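Local coordinates for protein DNA primase (Aquifex aeolicus, PDB 2AU3) that probably synthesises the short RNA primers that DNA polymerase extends during DNA replication, using a zinc-binding domain and a TOPRIM-containing RNA polymerase core, at residues V189-K194 with N230-Y235; K104-L109 with R197-G202. All blocks are in the same frame, centred on the assembly; numbering follows the deposited sequence.

Contact 1 of 2, residues V189-K194 with N230-Y235; sequences VVIPIK and NLFGLY
The ring of Phe232 has the carbonyl oxygen of Pro192 at its edge, in the ring plane, with Phe232 CE1 3.5 Å from Pro192 O. Ile191 approaches the same end of the ring obliquely. Its branch methyl does the touching, and Ile191 CG2 lies 3.4 Å from Phe232 CZ. The two side chains cross at about a right angle. Ile191 CG2 stands anti to its backbone N, which brings this methyl to the ring while the longer CG1 branch leads away. Phe232 CG is also anti to its backbone N (chi1 -174°), and the ring reaches back to strand 188-194. Tyr253 packs on both Ile191 and Phe232, and Leu256 and Leu271 also touch the phenylalanine. An alanine in place of Phe232 would remove the ring and its contact with Ile191 CG2, and would probably loosen the join between strand 188-194 and segment 230-235.

The Tyr235 ring meets the extended chain of Lys194 obliquely, Lys194 CD lying 4.1 Å from Tyr235 CD1. The amine of this lysine goes on to a salt bridge with Asp144.

No direct hydrogen bond joins the two segments. One water bridges them instead. It lies 2.9 Å from Lys194 O and accepts from Tyr235 N, also at 2.9 Å. Leu231 O is a weaker partner, and the water has more acceptors in reach than protons to give. Leu231 to Leu234 form a type II turn, closed by a weak bond from Leu234 N to Leu231 O. Gly233 sits in this turn at phi 87°, where a side chain would strike the preceding carbonyl oxygen. It is also the N-cap residue of helix 234-244. The contact thus joins the antiparallel sheet of the N-terminal part of the catalytic core to the short, weakly bonded edge strand 231-232 of the mixed TOPRIM sheet.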
# COMPACT_ATOMS: atom_id res chain seq x y z
N VAL A 189 -5.47 -1.58 15.32
CA VAL A 189 -6.08 -1.17 14.06
C VAL A 189 -5.19 -1.79 13.00
O VAL A 189 -3.98 -1.69 13.07
CB VAL A 189 -6.16 0.38 13.94
CG1 VAL A 189 -6.36 0.84 12.44
CG2 VAL A 189 -7.31 0.91 14.86
N VAL A 190 -5.80 -2.51 12.06
CA VAL A 190 -5.09 -3.30 11.11
C VAL A 190 -5.06 -2.57 9.79
O VAL A 190 -6.08 -2.05 9.33
CB VAL A 190 -5.75 -4.68 10.93
CG1 VAL A 190 -5.12 -5.41 9.80
CG2 VAL A 190 -5.65 -5.53 12.25
N ILE A 191 -3.88 -2.51 9.19
CA ILE A 191 -3.71 -1.92 7.87
C ILE A 191 -3.19 -3.00 6.94
O ILE A 191 -2.03 -3.41 7.03
CB ILE A 191 -2.71 -0.71 7.93
CG1 ILE A 191 -3.10 0.27 9.05
CG2 ILE A 191 -2.64 0.01 6.60
CD1 ILE A 191 -2.23 0.12 10.33
N PRO A 192 -4.07 -3.52 6.08
CA PRO A 192 -3.68 -4.58 5.16
C PRO A 192 -2.57 -4.12 4.24
O PRO A 192 -2.58 -2.98 3.77
CB PRO A 192 -4.96 -4.82 4.36
CG PRO A 192 -6.04 -4.47 5.37
CD PRO A 192 -5.49 -3.18 5.95
N ILE A 193 -1.63 -5.03 3.99
CA ILE A 193 -0.53 -4.78 3.10
C ILE A 193 -0.78 -5.59 1.85
O ILE A 193 -0.98 -6.82 1.93
CB ILE A 193 0.79 -5.21 3.75
CG1 ILE A 193 1.04 -4.38 5.02
CG2 ILE A 193 1.92 -5.10 2.75
CD1 ILE A 193 2.33 -4.73 5.78
N LYS A 194 -0.85 -4.90 0.70
CA LYS A 194 -1.14 -5.53 -0.59
C LYS A 194 0.08 -5.51 -1.48
O LYS A 194 0.85 -4.55 -1.47
CB LYS A 194 -2.28 -4.80 -1.32
CG LYS A 194 -3.60 -4.86 -0.54
CD LYS A 194 -4.75 -4.13 -1.21
CE LYS A 194 -5.99 -4.15 -0.30
NZ LYS A 194 -7.24 -3.86 -1.06
N ASN A 230 8.16 -4.70 -1.03
CA ASN A 230 6.82 -4.15 -1.30
C ASN A 230 6.70 -2.70 -0.85
O ASN A 230 7.38 -2.27 0.08
CB ASN A 230 5.76 -5.00 -0.60
CG ASN A 230 5.58 -6.37 -1.24
OD1 ASN A 230 4.86 -6.49 -2.23
ND2 ASN A 230 6.26 -7.39 -0.71
N LEU A 231 5.81 -1.94 -1.49
CA LEU A 231 5.53 -0.58 -1.05
C LEU A 231 4.07 -0.46 -0.67
O LEU A 231 3.18 -0.82 -1.46
CB LEU A 231 5.86 0.46 -2.15
CG LEU A 231 7.34 0.78 -2.38
CD1 LEU A 231 7.54 1.40 -3.75
CD2 LEU A 231 7.89 1.69 -1.29
N PHE A 232 3.82 0.06 0.52
CA PHE A 232 2.46 0.37 0.90
C PHE A 232 1.86 1.39 -0.06
O PHE A 232 2.49 2.42 -0.37
CB PHE A 232 2.40 0.94 2.32
CG PHE A 232 0.98 1.14 2.81
CD1 PHE A 232 0.13 0.05 2.98
CD2 PHE A 232 0.50 2.42 3.11
CE1 PHE A 232 -1.18 0.22 3.44
CE2 PHE A 232 -0.82 2.61 3.57
CZ PHE A 232 -1.66 1.51 3.73
N GLY A 233 0.64 1.11 -0.50
CA GLY A 233 -0.10 2.02 -1.35
C GLY A 233 0.16 1.89 -2.84
O GLY A 233 -0.52 2.52 -3.63
N LEU A 234 1.14 1.09 -3.25
CA LEU A 234 1.43 0.99 -4.68
C LEU A 234 0.22 0.57 -5.53
O LEU A 234 -0.08 1.20 -6.55
CB LEU A 234 2.65 0.09 -4.94
CG LEU A 234 3.24 0.09 -6.33
CD1 LEU A 234 3.68 1.51 -6.76
CD2 LEU A 234 4.43 -0.87 -6.32
N TYR A 235 -0.52 -0.43 -5.06
CA TYR A 235 -1.68 -0.91 -5.79
C TYR A 235 -2.69 0.25 -5.96
O TYR A 235 -3.23 0.49 -7.04
CB TYR A 235 -2.34 -2.06 -5.02
CG TYR A 235 -3.71 -2.41 -5.56
CD1 TYR A 235 -4.85 -2.16 -4.81
CD2 TYR A 235 -3.85 -3.02 -6.82
CE1 TYR A 235 -6.12 -2.52 -5.30
CE2 TYR A 235 -5.09 -3.38 -7.32
CZ TYR A 235 -6.22 -3.11 -6.56
OH TYR A 235 -7.47 -3.45 -7.04
O HOH W 1 0.42 -2.06 -2.89

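Contact 2 of 2, residues K104-L109 with R197-G202; sequences KVYVAL and RGRVIG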
# COMPACT_ATOMS: atom_id res chain seq x y z
N LYS A 104 -4.64 -21.51 -0.77
CA LYS A 104 -5.42 -21.33 0.45
C LYS A 104 -4.87 -20.21 1.30
O LYS A 104 -5.62 -19.51 1.95
CB LYS A 104 -5.50 -22.62 1.28
CG LYS A 104 -6.26 -23.78 0.65
CD LYS A 104 -6.23 -25.02 1.58
CE LYS A 104 -5.02 -24.98 2.57
NZ LYS A 104 -4.82 -26.18 3.45
N VAL A 105 -3.54 -20.08 1.33
CA VAL A 105 -2.88 -18.97 2.04
C VAL A 105 -3.46 -17.61 1.61
O VAL A 105 -3.95 -16.82 2.43
CB VAL A 105 -1.34 -19.07 1.88
CG1 VAL A 105 -0.61 -17.79 2.37
CG2 VAL A 105 -0.82 -20.29 2.66
N TYR A 106 -3.50 -17.37 0.29
CA TYR A 106 -4.00 -16.10 -0.23
C TYR A 106 -5.47 -15.93 0.08
O TYR A 106 -5.93 -14.83 0.39
CB TYR A 106 -3.74 -15.99 -1.74
CG TYR A 106 -2.28 -15.77 -2.06
CD1 TYR A 106 -1.69 -14.50 -1.91
CD2 TYR A 106 -1.46 -16.83 -2.45
CE1 TYR A 106 -0.33 -14.28 -2.18
CE2 TYR A 106 -0.09 -16.63 -2.70
CZ TYR A 106 0.47 -15.35 -2.56
OH TYR A 106 1.82 -15.15 -2.81
N VAL A 107 -6.22 -17.02 0.02
CA VAL A 107 -7.63 -16.96 0.32
C VAL A 107 -7.83 -16.66 1.81
O VAL A 107 -8.73 -15.92 2.17
CB VAL A 107 -8.41 -18.23 -0.12
CG1 VAL A 107 -9.80 -18.30 0.53
CG2 VAL A 107 -8.53 -18.25 -1.64
N ALA A 108 -6.95 -17.22 2.65
CA ALA A 108 -7.02 -16.98 4.10
C ALA A 108 -6.68 -15.52 4.42
O ALA A 108 -7.37 -14.87 5.21
CB ALA A 108 -6.07 -17.91 4.86
N LEU A 109 -5.58 -15.05 3.85
CA LEU A 109 -5.20 -13.64 4.01
C LEU A 109 -6.39 -12.74 3.70
O LEU A 109 -6.66 -11.80 4.43
CB LEU A 109 -3.99 -13.31 3.13
CG LEU A 109 -2.68 -13.75 3.81
CD1 LEU A 109 -1.50 -13.82 2.81
CD2 LEU A 109 -2.34 -12.81 5.00
N ARG A 197 -0.26 -5.83 -7.22
CA ARG A 197 -1.48 -6.23 -7.93
C ARG A 197 -2.74 -6.28 -7.04
O ARG A 197 -3.81 -6.66 -7.48
CB ARG A 197 -1.27 -7.57 -8.68
CG ARG A 197 -0.93 -8.77 -7.77
CD ARG A 197 -0.69 -10.10 -8.50
NE ARG A 197 -1.49 -10.20 -9.73
CZ ARG A 197 -1.11 -10.86 -10.83
NH1 ARG A 197 0.06 -11.51 -10.87
NH2 ARG A 197 -1.90 -10.88 -11.90
N GLY A 198 -2.63 -5.85 -5.79
CA GLY A 198 -3.79 -5.75 -4.94
C GLY A 198 -4.07 -6.98 -4.09
O GLY A 198 -5.08 -6.99 -3.42
N ARG A 199 -3.20 -7.99 -4.11
CA ARG A 199 -3.44 -9.16 -3.25
C ARG A 199 -2.95 -8.85 -1.86
O ARG A 199 -1.80 -8.41 -1.67
CB ARG A 199 -2.74 -10.41 -3.76
CG ARG A 199 -3.28 -10.95 -5.05
CD ARG A 199 -2.67 -12.31 -5.43
NE ARG A 199 -1.20 -12.27 -5.30
CZ ARG A 199 -0.40 -13.30 -5.53
NH1 ARG A 199 -0.92 -14.47 -5.90
NH2 ARG A 199 0.92 -13.17 -5.39
N VAL A 200 -3.81 -9.09 -0.89
CA VAL A 200 -3.42 -8.94 0.50
C VAL A 200 -2.33 -9.99 0.80
O VAL A 200 -2.55 -11.19 0.60
CB VAL A 200 -4.62 -9.11 1.43
CG1 VAL A 200 -4.15 -9.16 2.90
CG2 VAL A 200 -5.58 -7.96 1.24
N ILE A 201 -1.15 -9.54 1.21
CA ILE A 201 -0.06 -10.45 1.51
C ILE A 201 0.30 -10.46 3.00
O ILE A 201 1.11 -11.27 3.43
CB ILE A 201 1.20 -10.14 0.65
CG1 ILE A 201 1.64 -8.67 0.81
CG2 ILE A 201 0.96 -10.52 -0.81
CD1 ILE A 201 3.05 -8.41 0.28
N GLY A 202 -0.32 -9.57 3.76
CA GLY A 202 -0.08 -9.47 5.20
C GLY A 202 -0.69 -8.21 5.77
O GLY A 202 -1.55 -7.56 5.11
O HOH W 2 -4.77 -12.55 -0.53
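Helix 101-122 packs across the start of strand 200-207 in the antiparallel sheet of the primase core. The short axes cross nearly at right angles, at 88°, and approach to 7.8 Å. The buried, well-packed part is Leu109. Its CD1 methyl rests near two strand carbonyls, with Leu109 CD1 3.6 Å from Val200 O. The other methyl, CD2, comes to the backbone of Gly202. Alongside, Leu109 CB meets Val200 CG1 at 4.2 Å. Tyr167 and Asn172 also touch this leucine.

Toward solvent the contact ends in the exposed Arg199, which still stacks closely. Its guanidinium lies flat over one face of the Tyr106 ring in a cation-pi stack, the planes 17° apart. A bend at chi3 (-48°) turns the group onto the ring. Arg199 NE forms a salt bridge with Asp195, a second partner that is likely to hold the guanidinium in place. Tyr106 CE1 reaches Ile201 CG2 at the ring edge.

Ile201 and Gly202 form a classic beta bulge opposite Ile193. A water at the edge of the tyrosine ring links helix and strand, donating to Tyr106 O at 2.7 Å and to Val200 O at 2.8 Å.

Contacts 1 and 2 share one antiparallel sheet, and their centres are 12 Å apart. Strands 188-194 and 200-207 follow each other in the chain and lie side by side. Probable hydrogen bonds join them, Ile193 N to Gly202 O and Ile193 O to Ile201 N, each 2.8 Å long. The turn between the strands also meets contact 1, with Tyr235 CD2 3.3 Å from Gly198 N. Contact 1 is the one near the predicted metal site: the side chain of Phe232 is about 10 Å from that of Glu251, a predicted magnesium ligand. Contact 2 lies away from the annotated sites. The sheet therefore connects helix 101-122 to the TOPRIM region.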